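Local atomic coordinates of succinate-semialdehyde dehydrogenase (NAD(P)(+)) (Marinobacter aquaeolei, PDB entry 3RH9), a protein that probably oxidises succinate semialdehyde to succinate with NAD(P)+ as electron acceptor, as a member of the aldehyde dehydrogenase family. Residues A[262-267]-A[403-408]; A[427-432]-A[440-445]; A[57-62]-A[148-153]; A[53-58]-A[222-227]; A[316-321]-A[326-331]. All blocks are in the same frame, centred on the assembly; numbering follows the deposited sequence.

Contact 1: A[262-267]-A[403-408]; sequences PFIVFD and EEVIDA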
# COMPACT_ATOMS: atom_id res chain seq x y z
N PRO A 262 -10.13 -9.24 19.85
CA PRO A 262 -10.11 -9.46 21.29
C PRO A 262 -10.88 -8.33 21.95
O PRO A 262 -10.61 -7.17 21.66
CB PRO A 262 -8.63 -9.33 21.64
CG PRO A 262 -7.95 -8.80 20.41
CD PRO A 262 -8.99 -8.41 19.43
N PHE A 263 -11.83 -8.66 22.81
CA PHE A 263 -12.63 -7.68 23.54
C PHE A 263 -12.28 -7.87 25.02
O PHE A 263 -12.66 -8.86 25.63
CB PHE A 263 -14.10 -7.97 23.29
CG PHE A 263 -15.05 -6.99 23.92
CD1 PHE A 263 -15.34 -7.05 25.28
CD2 PHE A 263 -15.72 -6.06 23.15
CE1 PHE A 263 -16.24 -6.16 25.86
CE2 PHE A 263 -16.63 -5.17 23.74
CZ PHE A 263 -16.88 -5.23 25.09
N ILE A 264 -11.52 -6.92 25.57
CA ILE A 264 -10.84 -7.13 26.84
C ILE A 264 -11.48 -6.36 27.99
O ILE A 264 -11.75 -5.17 27.85
CB ILE A 264 -9.35 -6.71 26.72
CG1 ILE A 264 -8.65 -7.56 25.66
CG2 ILE A 264 -8.66 -6.83 28.06
CD1 ILE A 264 -7.29 -7.05 25.30
N VAL A 265 -11.70 -7.03 29.12
CA VAL A 265 -12.37 -6.39 30.26
C VAL A 265 -11.62 -6.46 31.59
O VAL A 265 -11.56 -7.51 32.23
CB VAL A 265 -13.77 -6.99 30.49
CG1 VAL A 265 -14.45 -6.27 31.64
CG2 VAL A 265 -14.61 -6.94 29.22
N PHE A 266 -11.08 -5.34 32.04
CA PHE A 266 -10.35 -5.33 33.30
C PHE A 266 -11.23 -5.38 34.57
O PHE A 266 -12.42 -5.05 34.51
CB PHE A 266 -9.33 -4.19 33.34
CG PHE A 266 -8.09 -4.48 32.55
CD1 PHE A 266 -7.04 -5.16 33.13
CD2 PHE A 266 -8.00 -4.14 31.22
CE1 PHE A 266 -5.91 -5.46 32.40
CE2 PHE A 266 -6.86 -4.44 30.48
CZ PHE A 266 -5.82 -5.10 31.08
N ASP A 267 -10.65 -5.82 35.68
CA ASP A 267 -11.35 -5.90 36.97
C ASP A 267 -11.80 -4.54 37.51
O ASP A 267 -12.70 -4.46 38.34
CB ASP A 267 -10.48 -6.60 38.02
CG ASP A 267 -9.07 -6.05 38.09
OD1 ASP A 267 -8.74 -5.13 37.31
OD2 ASP A 267 -8.27 -6.56 38.92
N GLU A 403 0.05 -7.21 30.86
CA GLU A 403 0.97 -7.70 29.85
C GLU A 403 0.51 -9.03 29.26
O GLU A 403 0.58 -9.24 28.06
CB GLU A 403 2.40 -7.79 30.39
CG GLU A 403 2.48 -8.14 31.87
CD GLU A 403 2.15 -6.95 32.78
OE1 GLU A 403 2.56 -5.80 32.43
OE2 GLU A 403 1.49 -7.15 33.83
N GLU A 404 0.04 -9.92 30.12
CA GLU A 404 -0.46 -11.21 29.67
C GLU A 404 -1.61 -11.10 28.65
O GLU A 404 -1.62 -11.83 27.65
CB GLU A 404 -0.92 -12.05 30.86
CG GLU A 404 -1.96 -13.10 30.52
CD GLU A 404 -2.55 -13.78 31.76
OE1 GLU A 404 -2.79 -13.09 32.78
OE2 GLU A 404 -2.79 -15.02 31.70
N VAL A 405 -2.56 -10.20 28.90
CA VAL A 405 -3.73 -10.06 28.05
C VAL A 405 -3.42 -9.35 26.74
O VAL A 405 -4.11 -9.55 25.74
CB VAL A 405 -4.91 -9.35 28.76
CG1 VAL A 405 -4.69 -7.84 28.80
CG2 VAL A 405 -6.24 -9.67 28.08
N ILE A 406 -2.38 -8.52 26.75
CA ILE A 406 -1.93 -7.87 25.51
C ILE A 406 -1.24 -8.89 24.60
O ILE A 406 -1.52 -8.94 23.41
CB ILE A 406 -0.99 -6.69 25.77
CG1 ILE A 406 -1.79 -5.46 26.22
CG2 ILE A 406 -0.18 -6.38 24.52
CD1 ILE A 406 -0.93 -4.36 26.79
N ASP A 407 -0.36 -9.73 25.16
CA ASP A 407 0.23 -10.77 24.34
C ASP A 407 -0.88 -11.71 23.86
O ASP A 407 -0.84 -12.20 22.73
CB ASP A 407 1.32 -11.54 25.10
CG ASP A 407 2.59 -10.71 25.28
OD1 ASP A 407 2.73 -9.67 24.61
OD2 ASP A 407 3.44 -11.10 26.11
N ALA A 408 -1.87 -11.93 24.70
CA ALA A 408 -2.94 -12.86 24.37
C ALA A 408 -3.74 -12.30 23.20
O ALA A 408 -4.08 -13.04 22.28
CB ALA A 408 -3.82 -13.09 25.57

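Contact 2: A[427-432]-A[440-445]; sequences RAQRVA and VGWNTG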
# COMPACT_ATOMS: atom_id res chain seq x y z
N ARG A 427 -3.41 2.86 31.83
CA ARG A 427 -3.35 1.47 31.41
C ARG A 427 -4.05 1.27 30.07
O ARG A 427 -3.51 0.62 29.17
CB ARG A 427 -3.96 0.57 32.48
CG ARG A 427 -4.46 -0.75 31.97
CD ARG A 427 -5.44 -1.36 32.94
NE ARG A 427 -4.77 -2.12 33.98
CZ ARG A 427 -5.28 -2.38 35.18
NH1 ARG A 427 -6.49 -1.94 35.53
NH2 ARG A 427 -4.56 -3.09 36.04
N ALA A 428 -5.25 1.82 29.93
CA ALA A 428 -5.99 1.76 28.67
C ALA A 428 -5.14 2.24 27.49
O ALA A 428 -5.32 1.80 26.36
CB ALA A 428 -7.26 2.59 28.76
N GLN A 429 -4.21 3.14 27.76
CA GLN A 429 -3.46 3.72 26.66
C GLN A 429 -2.29 2.84 26.28
O GLN A 429 -1.90 2.79 25.11
CB GLN A 429 -3.02 5.14 26.99
CG GLN A 429 -4.18 6.11 26.97
CD GLN A 429 -3.73 7.55 27.08
OE1 GLN A 429 -3.51 8.06 28.17
NE2 GLN A 429 -3.60 8.21 25.93
N ARG A 430 -1.75 2.14 27.27
CA ARG A 430 -0.68 1.18 27.02
C ARG A 430 -1.24 -0.02 26.27
O ARG A 430 -0.54 -0.63 25.47
CB ARG A 430 -0.05 0.73 28.34
CG ARG A 430 0.78 1.78 29.05
CD ARG A 430 1.47 1.17 30.26
NE ARG A 430 0.49 0.56 31.15
CZ ARG A 430 0.06 1.09 32.28
NH1 ARG A 430 0.53 2.26 32.71
NH2 ARG A 430 -0.85 0.46 33.00
N VAL A 431 -2.50 -0.35 26.53
CA VAL A 431 -3.11 -1.46 25.82
C VAL A 431 -3.30 -1.12 24.34
O VAL A 431 -2.85 -1.87 23.46
CB VAL A 431 -4.44 -1.92 26.44
CG1 VAL A 431 -4.92 -3.22 25.80
CG2 VAL A 431 -4.27 -2.12 27.93
N ALA A 432 -3.94 -0.00 24.05
CA ALA A 432 -4.06 0.41 22.67
C ALA A 432 -2.69 0.40 22.01
O ALA A 432 -2.52 -0.14 20.92
CB ALA A 432 -4.67 1.76 22.57
N VAL A 440 -8.95 0.11 17.91
CA VAL A 440 -9.08 -0.23 19.33
C VAL A 440 -10.15 0.63 20.00
O VAL A 440 -10.00 1.85 20.14
CB VAL A 440 -7.76 -0.03 20.12
CG1 VAL A 440 -7.94 -0.51 21.56
CG2 VAL A 440 -6.60 -0.74 19.45
N GLY A 441 -11.23 -0.01 20.43
CA GLY A 441 -12.23 0.65 21.22
C GLY A 441 -11.71 0.88 22.63
O GLY A 441 -11.25 -0.05 23.29
N TRP A 442 -11.77 2.13 23.06
CA TRP A 442 -11.49 2.49 24.43
C TRP A 442 -12.82 2.67 25.20
O TRP A 442 -13.57 3.62 24.96
CB TRP A 442 -10.64 3.76 24.44
CG TRP A 442 -10.16 4.16 25.79
CD1 TRP A 442 -10.53 3.62 26.99
CD2 TRP A 442 -9.24 5.22 26.09
NE1 TRP A 442 -9.88 4.27 28.02
CE2 TRP A 442 -9.09 5.25 27.49
CE3 TRP A 442 -8.52 6.13 25.30
CZ2 TRP A 442 -8.24 6.17 28.13
CZ3 TRP A 442 -7.69 7.04 25.94
CH2 TRP A 442 -7.55 7.06 27.34
N ASN A 443 -13.11 1.75 26.11
CA ASN A 443 -14.40 1.72 26.81
C ASN A 443 -15.59 1.92 25.88
O ASN A 443 -16.60 2.51 26.26
CB ASN A 443 -14.45 2.70 28.00
CG ASN A 443 -13.65 2.21 29.21
OD1 ASN A 443 -12.85 2.95 29.78
ND2 ASN A 443 -13.86 0.95 29.60
N THR A 444 -15.46 1.41 24.66
CA THR A 444 -16.58 1.29 23.72
C THR A 444 -16.32 0.10 22.79
O THR A 444 -15.18 -0.35 22.63
CB THR A 444 -16.81 2.58 22.88
OG1 THR A 444 -17.87 2.35 21.94
CG2 THR A 444 -15.56 2.98 22.10
N GLY A 445 -17.40 -0.41 22.20
CA GLY A 445 -17.30 -1.54 21.30
C GLY A 445 -17.74 -1.16 19.90
O GLY A 445 -17.93 -2.02 19.04

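Contact 3: A[57-62]-A[148-153]; sequences AGQSAL and VGVTGL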
# COMPACT_ATOMS: atom_id res chain seq x y z
N ALA A 57 -15.79 0.68 -20.51
CA ALA A 57 -16.68 1.79 -20.21
C ALA A 57 -16.01 2.71 -19.23
O ALA A 57 -15.95 3.93 -19.43
CB ALA A 57 -17.98 1.29 -19.64
N GLY A 58 -15.50 2.11 -18.16
CA GLY A 58 -14.84 2.86 -17.12
C GLY A 58 -13.66 3.63 -17.67
O GLY A 58 -13.44 4.78 -17.31
N GLN A 59 -12.91 2.99 -18.56
CA GLN A 59 -11.70 3.58 -19.10
C GLN A 59 -12.09 4.79 -19.91
O GLN A 59 -11.36 5.76 -20.02
CB GLN A 59 -10.94 2.56 -19.98
CG GLN A 59 -9.62 3.07 -20.54
CD GLN A 59 -8.63 3.51 -19.45
OE1 GLN A 59 -7.88 4.47 -19.64
NE2 GLN A 59 -8.62 2.81 -18.33
N SER A 60 -13.29 4.72 -20.45
CA SER A 60 -13.79 5.73 -21.36
C SER A 60 -14.32 6.92 -20.56
O SER A 60 -14.47 8.02 -21.07
CB SER A 60 -14.87 5.10 -22.25
OG SER A 60 -15.68 6.07 -22.85
N ALA A 61 -14.58 6.69 -19.27
CA ALA A 61 -15.00 7.76 -18.38
C ALA A 61 -13.81 8.39 -17.67
O ALA A 61 -13.94 9.46 -17.06
CB ALA A 61 -16.00 7.25 -17.35
N LEU A 62 -12.64 7.74 -17.76
CA LEU A 62 -11.44 8.24 -17.08
C LEU A 62 -10.94 9.48 -17.76
O LEU A 62 -10.57 9.44 -18.93
CB LEU A 62 -10.32 7.21 -17.11
CG LEU A 62 -9.08 7.66 -16.33
CD1 LEU A 62 -9.40 7.69 -14.85
CD2 LEU A 62 -7.88 6.76 -16.60
N VAL A 148 -6.03 6.94 -9.80
CA VAL A 148 -5.20 5.78 -10.15
C VAL A 148 -5.62 5.23 -11.49
O VAL A 148 -4.82 4.64 -12.21
CB VAL A 148 -5.18 4.62 -9.08
CG1 VAL A 148 -4.31 4.97 -7.89
CG2 VAL A 148 -6.61 4.19 -8.65
N GLY A 149 -6.88 5.41 -11.84
CA GLY A 149 -7.37 4.87 -13.08
C GLY A 149 -8.60 4.09 -12.73
O GLY A 149 -9.16 4.30 -11.65
N VAL A 150 -9.03 3.21 -13.62
CA VAL A 150 -10.21 2.39 -13.39
C VAL A 150 -9.97 1.35 -12.28
O VAL A 150 -9.03 0.54 -12.35
CB VAL A 150 -10.70 1.70 -14.70
CG1 VAL A 150 -11.83 0.75 -14.41
CG2 VAL A 150 -11.13 2.73 -15.71
N THR A 151 -10.82 1.36 -11.26
CA THR A 151 -10.64 0.42 -10.16
C THR A 151 -11.70 -0.67 -10.14
O THR A 151 -12.81 -0.47 -10.60
CB THR A 151 -10.62 1.14 -8.80
OG1 THR A 151 -11.84 1.86 -8.62
CG2 THR A 151 -9.47 2.11 -8.77
N GLY A 152 -11.34 -1.82 -9.59
CA GLY A 152 -12.30 -2.86 -9.33
C GLY A 152 -12.65 -2.88 -7.87
O GLY A 152 -11.78 -3.06 -7.02
N LEU A 153 -13.92 -2.66 -7.56
CA LEU A 153 -14.40 -2.68 -6.19
C LEU A 153 -15.09 -4.02 -5.87
O LEU A 153 -16.18 -4.32 -6.42
CB LEU A 153 -15.36 -1.51 -5.96
CG LEU A 153 -14.83 -0.12 -6.32
CD1 LEU A 153 -15.64 0.95 -5.63
CD2 LEU A 153 -13.40 0.00 -5.92
O HOH W 1 -7.19 3.06 -16.04

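Contact 4: A[53-58]-A[222-227]; sequences AAVEAG and CEHKDV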
# COMPACT_ATOMS: atom_id res chain seq x y z
N ALA A 53 -16.17 -5.34 -20.99
CA ALA A 53 -16.96 -4.17 -21.39
C ALA A 53 -17.04 -3.17 -20.25
O ALA A 53 -16.85 -1.97 -20.44
CB ALA A 53 -18.36 -4.58 -21.82
N ALA A 54 -17.35 -3.68 -19.06
CA ALA A 54 -17.38 -2.85 -17.85
C ALA A 54 -16.13 -1.98 -17.77
O ALA A 54 -16.23 -0.78 -17.50
CB ALA A 54 -17.48 -3.73 -16.61
N VAL A 55 -14.97 -2.60 -17.98
CA VAL A 55 -13.69 -1.91 -17.89
C VAL A 55 -13.54 -0.89 -19.02
O VAL A 55 -13.15 0.25 -18.79
CB VAL A 55 -12.51 -2.88 -17.89
CG1 VAL A 55 -11.21 -2.12 -17.79
CG2 VAL A 55 -12.62 -3.85 -16.73
N GLU A 56 -13.87 -1.29 -20.25
CA GLU A 56 -13.77 -0.37 -21.38
C GLU A 56 -14.62 0.87 -21.12
O GLU A 56 -14.22 1.99 -21.47
CB GLU A 56 -14.18 -1.04 -22.68
CG GLU A 56 -13.33 -2.24 -23.05
CD GLU A 56 -13.99 -3.13 -24.13
OE1 GLU A 56 -15.23 -3.02 -24.35
OE2 GLU A 56 -13.25 -3.94 -24.75
N ALA A 57 -15.79 0.68 -20.51
CA ALA A 57 -16.68 1.79 -20.21
C ALA A 57 -16.01 2.71 -19.23
O ALA A 57 -15.95 3.93 -19.43
CB ALA A 57 -17.98 1.29 -19.64
N GLY A 58 -15.50 2.11 -18.16
CA GLY A 58 -14.84 2.86 -17.12
C GLY A 58 -13.66 3.63 -17.67
O GLY A 58 -13.44 4.78 -17.31
N CYS A 222 -8.02 -8.84 -12.34
CA CYS A 222 -6.60 -9.05 -12.06
C CYS A 222 -5.71 -8.87 -13.28
O CYS A 222 -4.62 -8.33 -13.19
CB CYS A 222 -6.34 -10.45 -11.48
SG CYS A 222 -6.97 -10.67 -9.81
N GLU A 223 -6.18 -9.33 -14.44
CA GLU A 223 -5.34 -9.40 -15.63
C GLU A 223 -5.36 -8.11 -16.41
O GLU A 223 -4.42 -7.81 -17.12
CB GLU A 223 -5.80 -10.52 -16.54
CG GLU A 223 -5.47 -11.90 -16.02
CD GLU A 223 -5.92 -13.01 -16.97
OE1 GLU A 223 -6.42 -12.70 -18.08
OE2 GLU A 223 -5.76 -14.20 -16.60
N HIS A 224 -6.42 -7.35 -16.29
CA HIS A 224 -6.57 -6.21 -17.17
C HIS A 224 -5.61 -5.09 -16.83
O HIS A 224 -5.47 -4.72 -15.67
CB HIS A 224 -8.01 -5.69 -17.19
CG HIS A 224 -8.34 -4.94 -18.45
ND1 HIS A 224 -9.06 -5.50 -19.48
CD2 HIS A 224 -7.99 -3.70 -18.86
CE1 HIS A 224 -9.17 -4.63 -20.47
NE2 HIS A 224 -8.53 -3.53 -20.11
N LYS A 225 -4.96 -4.54 -17.86
CA LYS A 225 -4.00 -3.45 -17.73
C LYS A 225 -4.63 -2.08 -17.51
O LYS A 225 -3.93 -1.13 -17.21
CB LYS A 225 -3.09 -3.40 -18.94
CG LYS A 225 -2.02 -4.50 -18.97
CD LYS A 225 -1.26 -4.52 -20.31
CE LYS A 225 -0.16 -5.57 -20.34
NZ LYS A 225 0.70 -5.43 -21.55
N ASP A 226 -5.94 -1.97 -17.69
CA ASP A 226 -6.59 -0.70 -17.40
C ASP A 226 -7.21 -0.67 -16.02
O ASP A 226 -7.84 0.32 -15.64
CB ASP A 226 -7.63 -0.35 -18.46
CG ASP A 226 -7.00 -0.03 -19.79
OD1 ASP A 226 -5.77 0.21 -19.81
OD2 ASP A 226 -7.74 -0.04 -20.80
N VAL A 227 -7.04 -1.76 -15.27
CA VAL A 227 -7.45 -1.75 -13.87
C VAL A 227 -6.24 -1.71 -12.95
O VAL A 227 -5.82 -2.73 -12.44
CB VAL A 227 -8.35 -2.94 -13.52
CG1 VAL A 227 -8.84 -2.82 -12.11
CG2 VAL A 227 -9.52 -2.97 -14.45

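Contact 5: A[316-321]-A[326-331]; sequences KMTVGD and GIDIGP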
# COMPACT_ATOMS: atom_id res chain seq x y z
N LYS A 316 -32.91 -12.40 27.06
CA LYS A 316 -34.01 -11.55 26.63
C LYS A 316 -34.05 -11.41 25.11
O LYS A 316 -35.07 -11.07 24.55
CB LYS A 316 -33.93 -10.17 27.30
CG LYS A 316 -33.78 -10.25 28.80
CD LYS A 316 -33.39 -8.91 29.41
CE LYS A 316 -33.65 -8.91 30.92
NZ LYS A 316 -33.53 -7.55 31.53
N MSE A 317 -32.94 -11.68 24.44
CA MSE A 317 -32.90 -11.51 22.99
C MSE A 317 -33.75 -12.53 22.23
O MSE A 317 -34.11 -13.58 22.75
CB MSE A 317 -31.47 -11.55 22.48
CG MSE A 317 -30.60 -10.47 23.06
SE MSE A 317 -28.78 -10.59 22.37
CE MSE A 317 -29.16 -10.35 20.47
N THR A 318 -34.04 -12.22 20.98
CA THR A 318 -34.97 -13.01 20.22
C THR A 318 -34.40 -13.25 18.84
O THR A 318 -33.83 -12.34 18.25
CB THR A 318 -36.31 -12.28 20.12
OG1 THR A 318 -36.09 -10.92 19.70
CG2 THR A 318 -36.99 -12.27 21.48
N VAL A 319 -34.54 -14.47 18.35
CA VAL A 319 -34.05 -14.84 17.03
C VAL A 319 -35.24 -15.15 16.15
O VAL A 319 -36.19 -15.76 16.59
CB VAL A 319 -33.23 -16.13 17.09
CG1 VAL A 319 -32.13 -16.14 16.03
CG2 VAL A 319 -32.65 -16.31 18.47
N GLY A 320 -35.17 -14.75 14.89
CA GLY A 320 -36.19 -15.13 13.94
C GLY A 320 -36.01 -14.46 12.59
O GLY A 320 -34.98 -13.82 12.34
N ASP A 321 -36.99 -14.64 11.72
CA ASP A 321 -37.11 -13.88 10.48
C ASP A 321 -36.94 -12.41 10.82
O ASP A 321 -37.58 -11.90 11.74
CB ASP A 321 -38.49 -14.13 9.87
CG ASP A 321 -38.58 -13.67 8.42
OD1 ASP A 321 -37.84 -12.74 8.02
OD2 ASP A 321 -39.41 -14.26 7.68
N GLY A 326 -39.45 -6.88 16.39
CA GLY A 326 -39.08 -7.47 17.66
C GLY A 326 -37.99 -8.53 17.58
O GLY A 326 -37.58 -9.09 18.60
N ILE A 327 -37.53 -8.80 16.37
CA ILE A 327 -36.43 -9.73 16.18
C ILE A 327 -35.07 -9.04 16.31
O ILE A 327 -34.75 -8.15 15.53
CB ILE A 327 -36.52 -10.43 14.83
CG1 ILE A 327 -37.64 -11.48 14.86
CG2 ILE A 327 -35.20 -11.09 14.49
CD1 ILE A 327 -37.52 -12.45 16.01
N ASP A 328 -34.29 -9.46 17.31
CA ASP A 328 -32.97 -8.88 17.54
C ASP A 328 -31.90 -9.42 16.62
O ASP A 328 -30.96 -8.72 16.28
CB ASP A 328 -32.54 -9.10 18.98
CG ASP A 328 -33.53 -8.55 19.97
OD1 ASP A 328 -34.05 -7.44 19.73
OD2 ASP A 328 -33.81 -9.24 20.96
N ILE A 329 -32.02 -10.68 16.23
CA ILE A 329 -31.05 -11.27 15.32
C ILE A 329 -31.71 -12.27 14.38
O ILE A 329 -32.61 -13.00 14.79
CB ILE A 329 -29.88 -11.96 16.08
CG1 ILE A 329 -29.62 -13.35 15.50
CG2 ILE A 329 -30.16 -12.09 17.58
CD1 ILE A 329 -28.69 -14.19 16.33
N GLY A 330 -31.27 -12.27 13.13
CA GLY A 330 -31.86 -13.12 12.11
C GLY A 330 -30.99 -14.33 11.81
O GLY A 330 -30.07 -14.62 12.55
N PRO A 331 -31.26 -15.03 10.71
CA PRO A 331 -30.48 -16.25 10.50
C PRO A 331 -29.05 -15.89 10.12
O PRO A 331 -28.76 -14.71 9.89
CB PRO A 331 -31.17 -16.92 9.31
CG PRO A 331 -32.30 -16.01 8.90
CD PRO A 331 -32.05 -14.68 9.52

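Contact 1: A[262-267]-A[403-408]
V405 of helix 402-409 meets I264 of strand 262-265 tip to tip, packing helix on sheet within a beta-alpha-beta crossover. The helix lies between strand 393-399 and strand 417-421, and on the way it spans the two strands between them, 295-299 and 262-265, in what is, as in other aldehyde dehydrogenases, the catalytic domain. No hydrogen bond joins the two segments; branched aliphatic side chains suit the place because they fill it with methyl groups and ask for no polar partner. The closest approach of the pair is I264 CG2 to V405 CG2, 3.7 Å, and I264 CD1 reaches the same methyl at 4.0 Å. With chi1 of V405 at 78°, CG2 stands anti to the backbone N and faces I264, while CG1 is turned toward F266. Replacing I264 by an alanine would probably open a gap beneath the helix and leave V405 CG2 without its main partner on the strand. F297 and F399 also touch V405, extending the apolar surface on which the helix rests. F266 adds a ring held by a cation-pi contact with R427 and an edge-to-face one with F399; its CZ approaches V405 CG1 obliquely, at 3.7 Å.

Contact 2: A[427-432]-A[440-445]
In the beta-alpha-beta unit formed by strand 417-421, helix 425-434 and strand 439-442, the returning strand sets W442 and V440 against A428, Q429 and A432 of the helix. The two short segments run almost exactly antiparallel, 174° between their directions, with axes 9.5 Å apart. W442 buries more surface here than any other residue. Its CG is anti to the backbone N (chi1 -174°), which swings the indole up to the helix. A428 CB sits by the NE1–CE2 bond, toward the rim of the ring, 3.5 Å from W442 CE2; alanine suits this site because a bare methyl lets the broad indole come close. Further along the ring, Q429 CG approaches W442 CH2 at 3.5 Å, and Q429 CD follows at 3.9 Å from the same CH2. The two side chains run obliquely, yet the amide is only 24° from the plane of the indole. Strand 439-442 is the last strand of its sheet within this chain, and the second subunit meets it there: backbone hydrogen bonds from V440 and W442 go to that subunit, and R482 of the second subunit makes a cation-pi contact with W442. One helical turn beyond A428, where the two backbones come closest, another alanine meets V440. A432 CB lies 4.1 Å from V440 CG1, while the backbone O of A432 accepts a hydrogen bond from Q478 NE2 of the second subunit.

Contact 3: A[57-62]-A[148-153]
V150 points its side chain at helix 48-61, touching G58 and Q59. Its CB lies near the backbone O of D226. From there CG1 leaves anti to the backbone N (chi1 174°); it makes no close contact with the helix, but stands where a CB on G58 would come tight against it, which favours glycine at that position. The other branch, CG2, is set against the helix backbone, 3.3 Å from G58 C and 3.4 Å from Q59 N. The side chain of Q59 passes V150 at a slant, with NE2 3.6 Å from V150 CG2. The bend of Q59 at chi2 (58°) brings this amide back over the contact, where NE2 donates to a water at 2.7 Å. The same water accepts from V150 N at 3.0 Å, bridging side chain and backbone without a direct bond. Past the end of the helix, L62 CD1 packs on G149 CA at 3.9 Å; G149 has backbone angles at which a side chain would jam against the preceding carbonyl. These residues lead into strand 151-154, which lies between strands 178-181 and 229-233 in the parallel part of the probable coenzyme-binding Rossmann-type sheet, with helix 48-61 lying against the entrance to that strand and L62 also touching P177.

Contact 4: A[53-58]-A[222-227]
With chi1 of V55 at 180°, CG1 extends anti to the backbone N and meets H224, whose own ring is carried out by a first torsion of -156°. The fold element here is the link of a beta-alpha-beta unit in what is probably the Rossmann-type coenzyme domain: helix 214-223 ends, a type I beta turn runs from H224 to V227, and strand 229-233 follows. The torsions make the imidazole offer a face to the methyl: V55 CG1 stands 3.9 Å from the centroid of the H224 ring and 17° off the normal, a CH-pi contact. The two side chains run antiparallel to one another as they pass, and the nearest ring atom to V55 CG1 is H224 CD2, at 3.7 Å. H224 is the first residue to leave the helical conformation, and the turn is closed by a weak bond, V227 N to H224 O. Histidine suits a partly exposed turn, since one flat group can take an apolar neighbour on its face while keeping nitrogens for solvent or polar partners. Valine suits the buried side of helix 48-61, its two methyls serving several neighbours at once; it touches V179 of strand 178-181 as well. D226 joins through its methylene, CB lying 4.0 Å from V55 CG1. V227, whose backbone O accepts a hydrogen bond from K251 NZ, crosses V55 at about a right angle, and its CG2 touches both methyls, at 3.8 Å from V55 CG1 and 3.9 Å from V55 CG2.

Contact 5: A[316-321]-A[326-331]
T318 OG1 donates to G326 O at 2.6 Å, in the carbonyl plane, and T318 N donates to D328 OD2 at 3.0 Å. These bonds pin the loop that joins helix 303-316 to helix 335-350, where V319 and I329 form a single beta bridge with the hydrogen-bond pattern of parallel strands. The bond to D328 reaches the anti side of the carboxylate, 30° out of its plane. A chi1 of 49° puts the threonine hydroxyl between the backbone N and the carbonyl carbon, on the side where G326 lies. In the bridge, I329 N gives to T318 O at 3.2 Å, and G320 N gives to I329 O at 3.1 Å. Packing follows outward. M317, present as selenomethionine, brings CE to 3.5 Å from I329 CG2, crossing it at about a right angle, while V319 and I329 lie side by side, CG1 to CG1. I327 lies over the backbone of 319-321, and its CD1 occupies the place a side chain on G320 would need. A serine in place of I327 would probably leave the V319–G320 peptide without its apolar cover. I327 CD1 is 3.5 Å from G320 N.

Contacts 1 and 2 each pack a helix on the same sheet and touch, I406 CD1 packing on V431 CA at 3.8 Å. Contacts 3 and 4 both use helix 48-61, sharing A57 and G58, and lie across the chain's centre from the first pair; the centres of contacts 1 and 3 are about 44 Å apart. Contact 1 is wholly buried and apolar. Contact 2, buried for the most part, adds an aromatic ring and reaches the second subunit. Contact 3, also buried, includes a water bridge, and contact 4, partly buried, sets a methyl on an imidazole. Contact 5 stands apart as a local loop closure, partly exposed and the one contact with direct hydrogen bonds between its segments; along the chain it is nested inside contact 1.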